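Local coordinates for uncharacterized protein (Parabacteroides merdae ATCC 43184, PDB 5BMT) that is of unknown function but has an immunoglobulin-like fold and probably an N-terminal OB-type domain of a lipoprotein family, at residues K118-P124 against D179-G185. Residues are numbered along the deposited sequence; the frame is centred on the assembly and turned at random.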
ATOM      1  N   LYS A 118       8.940   5.011   2.185  1.00 12.98           N
ATOM      2  CA  LYS A 118       8.432   3.729   1.663  1.00 11.81           C
ATOM      3  C   LYS A 118       7.088   3.481   2.303  1.00 12.12           C
ATOM      4  O   LYS A 118       6.951   3.671   3.527  1.00 12.41           O
ATOM      5  CB  LYS A 118       9.391   2.553   1.931  1.00 13.53           C
ATOM      6  CG  LYS A 118      10.767   2.784   1.288  1.00 15.30           C
ATOM      7  CD  LYS A 118      11.675   1.585   1.450  1.00 16.02           C
ATOM      8  CE  LYS A 118      13.072   1.892   0.913  1.00 18.00           C
ATOM      9  NZ  LYS A 118      13.855   2.752   1.848  1.00 20.41           N
ATOM     10  N   ARG A 119       6.097   3.069   1.504  1.00 11.23           N
ATOM     11  CA  ARG A 119       4.779   2.725   2.049  1.00 11.21           C
ATOM     12  C   ARG A 119       4.253   1.499   1.396  1.00 12.79           C
ATOM     13  O   ARG A 119       4.358   1.360   0.173  1.00 13.34           O
ATOM     14  CB  ARG A 119       3.729   3.842   1.859  1.00 13.24           C
ATOM     15  CG  ARG A 119       3.770   4.963   2.911  1.00 15.44           C
ATOM     16  CD  ARG A 119       4.689   6.084   2.483  1.00 14.76           C
ATOM     17  NE  ARG A 119       4.649   7.140   3.505  1.00 15.68           N
ATOM     18  CZ  ARG A 119       5.283   7.110   4.674  1.00 16.22           C
ATOM     19  NH1 ARG A 119       6.085   6.088   4.982  1.00 14.99           N
ATOM     20  NH2 ARG A 119       5.133   8.109   5.544  1.00 17.13           N
ATOM     21  N   ILE A 120       3.624   0.622   2.186  1.00 11.87           N
ATOM     22  CA  ILE A 120       2.875  -0.474   1.586  1.00 12.42           C
ATOM     23  C   ILE A 120       1.469   0.065   1.323  1.00 14.51           C
ATOM     24  O   ILE A 120       0.825   0.581   2.247  1.00 15.55           O
ATOM     25  CB  ILE A 120       2.808  -1.704   2.509  1.00 15.19           C
ATOM     26  CG1 ILE A 120       4.201  -2.193   2.855  1.00 18.16           C
ATOM     27  CG2 ILE A 120       1.979  -2.828   1.847  1.00 18.51           C
ATOM     28  CD1 ILE A 120       4.189  -3.159   4.080  1.00 28.64           C
ATOM     29  N   VAL A 121       1.007   0.002   0.093  1.00 12.00           N
ATOM     30  CA  VAL A 121      -0.395   0.310  -0.180  1.00 12.11           C
ATOM     31  C   VAL A 121      -1.098  -1.030  -0.158  1.00 13.30           C
ATOM     32  O   VAL A 121      -0.657  -1.962  -0.858  1.00 13.40           O
ATOM     33  CB  VAL A 121      -0.624   1.047  -1.524  1.00 14.25           C
ATOM     34  CG1 VAL A 121      -2.112   1.113  -1.901  1.00 14.87           C
ATOM     35  CG2 VAL A 121      -0.029   2.451  -1.464  1.00 14.71           C
ATOM     36  N   VAL A 122      -2.155  -1.142   0.652  1.00 11.87           N
ATOM     37  CA  VAL A 122      -2.877  -2.408   0.721  1.00 12.46           C
ATOM     38  C   VAL A 122      -4.343  -2.122   0.474  1.00 13.58           C
ATOM     39  O   VAL A 122      -4.840  -1.058   0.855  1.00 14.18           O
ATOM     40  CB  VAL A 122      -2.596  -3.197   2.026  1.00 18.04           C
ATOM     41  CG1 VAL A 122      -2.793  -2.368   3.251  1.00 19.36           C
ATOM     42  CG2 VAL A 122      -3.396  -4.493   2.111  1.00 17.03           C
ATOM     43  N   ILE A 123      -5.009  -3.034  -0.231  1.00 12.24           N
ATOM     44  CA  ILE A 123      -6.407  -2.832  -0.575  1.00 13.30           C
ATOM     45  C   ILE A 123      -7.294  -3.903   0.096  1.00 15.15           C
ATOM     46  O   ILE A 123      -7.669  -4.902  -0.528  1.00 16.20           O
ATOM     47  CB  ILE A 123      -6.610  -2.780  -2.101  1.00 15.83           C
ATOM     48  CG1 ILE A 123      -5.621  -1.764  -2.767  1.00 17.35           C
ATOM     49  CG2 ILE A 123      -8.078  -2.389  -2.393  1.00 17.22           C
ATOM     50  CD1 ILE A 123      -5.744  -1.705  -4.295  1.00 25.97           C
ATOM     51  N   PRO A 124      -7.633  -3.720   1.379  1.00 13.41           N
ATOM     52  CA  PRO A 124      -8.581  -4.652   2.013  1.00 14.21           C
ATOM     53  C   PRO A 124      -9.902  -4.567   1.273  1.00 17.80           C
ATOM     54  O   PRO A 124     -10.350  -3.455   0.892  1.00 17.50           O
ATOM     55  CB  PRO A 124      -8.709  -4.142   3.448  1.00 15.90           C
ATOM     56  CG  PRO A 124      -8.211  -2.740   3.431  1.00 18.99           C
ATOM     57  CD  PRO A 124      -7.248  -2.616   2.287  1.00 15.50           C
ATOM     58  N   ASP A 179     -11.088  -0.624   0.356  1.00 15.58           N
ATOM     59  CA  ASP A 179     -10.675   0.483   1.232  1.00 14.87           C
ATOM     60  C   ASP A 179      -9.148   0.623   1.234  1.00 15.66           C
ATOM     61  O   ASP A 179      -8.484   0.251   2.209  1.00 15.26           O
ATOM     62  CB  ASP A 179     -11.188   0.243   2.660  1.00 15.90           C
ATOM     63  CG  ASP A 179     -11.069   1.423   3.626  1.00 18.54           C
ATOM     64  OD1 ASP A 179     -10.849   2.569   3.154  1.00 18.45           O
ATOM     65  OD2 ASP A 179     -11.248   1.215   4.852  1.00 17.78           O
ATOM     66  N   PRO A 180      -8.582   1.216   0.172  1.00 13.61           N
ATOM     67  CA  PRO A 180      -7.124   1.350   0.103  1.00 12.75           C
ATOM     68  C   PRO A 180      -6.562   2.142   1.282  1.00 14.22           C
ATOM     69  O   PRO A 180      -7.095   3.202   1.641  1.00 15.06           O
ATOM     70  CB  PRO A 180      -6.886   2.074  -1.227  1.00 15.14           C
ATOM     71  CG  PRO A 180      -8.154   1.869  -2.020  1.00 20.37           C
ATOM     72  CD  PRO A 180      -9.263   1.711  -1.043  1.00 16.45           C
ATOM     73  N   ILE A 181      -5.499   1.614   1.883  1.00 11.25           N
ATOM     74  CA  ILE A 181      -4.811   2.253   3.018  1.00 11.40           C
ATOM     75  C   ILE A 181      -3.298   2.223   2.791  1.00 12.15           C
ATOM     76  O   ILE A 181      -2.811   1.472   1.943  1.00 12.83           O
ATOM     77  CB  ILE A 181      -5.170   1.582   4.382  1.00 13.11           C
ATOM     78  CG1 ILE A 181      -4.714   0.111   4.366  1.00 13.43           C
ATOM     79  CG2 ILE A 181      -6.665   1.724   4.684  1.00 13.35           C
ATOM     80  CD1 ILE A 181      -4.852  -0.646   5.734  1.00 16.53           C
ATOM     81  N   ALA A 182      -2.568   3.050   3.566  1.00 11.58           N
ATOM     82  CA  ALA A 182      -1.123   3.122   3.469  1.00 12.55           C
ATOM     83  C   ALA A 182      -0.515   2.673   4.781  1.00 16.91           C
ATOM     84  O   ALA A 182      -0.931   3.160   5.829  1.00 19.91           O
ATOM     85  CB  ALA A 182      -0.719   4.554   3.169  1.00 13.68           C
ATOM     86  N   VAL A 183       0.465   1.802   4.730  1.00 12.11           N
ATOM     87  CA  VAL A 183       1.148   1.283   5.923  1.00 12.30           C
ATOM     88  C   VAL A 183       2.615   1.680   5.840  1.00 14.96           C
ATOM     89  O   VAL A 183       3.231   1.576   4.768  1.00 12.69           O
ATOM     90  CB  VAL A 183       0.973  -0.251   5.991  1.00 14.57           C
ATOM     91  CG1 VAL A 183       1.755  -0.840   7.170  1.00 15.96           C
ATOM     92  CG2 VAL A 183      -0.525  -0.634   6.097  1.00 14.13           C
ATOM     93  N   GLU A 184       3.201   2.120   6.961  1.00 12.45           N
ATOM     94  CA  GLU A 184       4.621   2.437   6.971  1.00 12.49           C
ATOM     95  C   GLU A 184       5.458   1.250   6.461  1.00 14.97           C
ATOM     96  O   GLU A 184       5.308   0.140   6.972  1.00 15.48           O
ATOM     97  CB  GLU A 184       5.029   2.781   8.422  1.00 13.76           C
ATOM     98  CG  GLU A 184       6.501   3.104   8.579  1.00 18.83           C
ATOM     99  CD  GLU A 184       6.984   4.231   7.678  1.00 27.34           C
ATOM    100  OE1 GLU A 184       6.342   5.309   7.689  1.00 23.01           O
ATOM    101  OE2 GLU A 184       7.971   4.022   6.932  1.00 19.73           O
ATOM    102  N   GLY A 185       6.357   1.499   5.495  1.00 13.03           N
ATOM    103  CA  GLY A 185       7.176   0.427   4.940  1.00 12.54           C
ATOM    104  C   GLY A 185       8.667   0.528   5.199  1.00 14.70           C
ATOM    105  O   GLY A 185       9.410  -0.382   4.817  1.00 15.52           O
TER
HETATM  106  O   HOH W   1       9.452   5.490   5.076  1.00 16.47           O
HETATM  107  O   HOH W   2       7.020   8.111   7.818  1.00 32.42           O
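Six backbone hydrogen bonds join residues 118-124 to residues 179-185, which run antiparallel to them. Two reciprocal pairs form the centre: Ile120 N to Val183 O and Val183 N to Ile120 O, both 2.8 Å, then Val122 N to Ile181 O at 3.0 Å and Ile181 N to Val122 O at 2.9 Å. One further hydrogen bond closes each end, Asp179 N to Pro124 O and Gly185 N to Lys118 O, each 3.0 Å. In between, CA-H...O contacts such as Ala182 CA to Ile120 O (3.4 Å) fill in the pairing.

Ile120, Val122, Ile181 and Val183 project from one face into the core, where Val122 CG1 lies 3.3 Å from Ile181 CG1 and 4.0 Å from Val183 CG2; Leu159 and Leu161 of strand 153-167 cover this side. Val121 and Ala182 occupy the other face, and there Tyr13 of strand 10-18 packs on Val121 and Pro180.

Charge gathers at the Gly185 end. Arg119 NH1 makes a 2.8 Å salt bridge to Glu184 OE1 and also donates a hydrogen bond to Lys118 O at 3.0 Å, while one water links Arg119 NH2 to Glu184 OE1 and another joins Lys118 N to Glu184 OE2. Glu184 OE2 additionally caps Gly186 N, where helix 186-198 begins.

With strand 106-113 hydrogen-bonded along the far edge of 118-124 and backbone hydrogen bonds from Ala182 to Ala84 and Tyr86, this is interior antiparallel pairing within a mixed sheet, consistent with the protein's immunoglobulin-like fold.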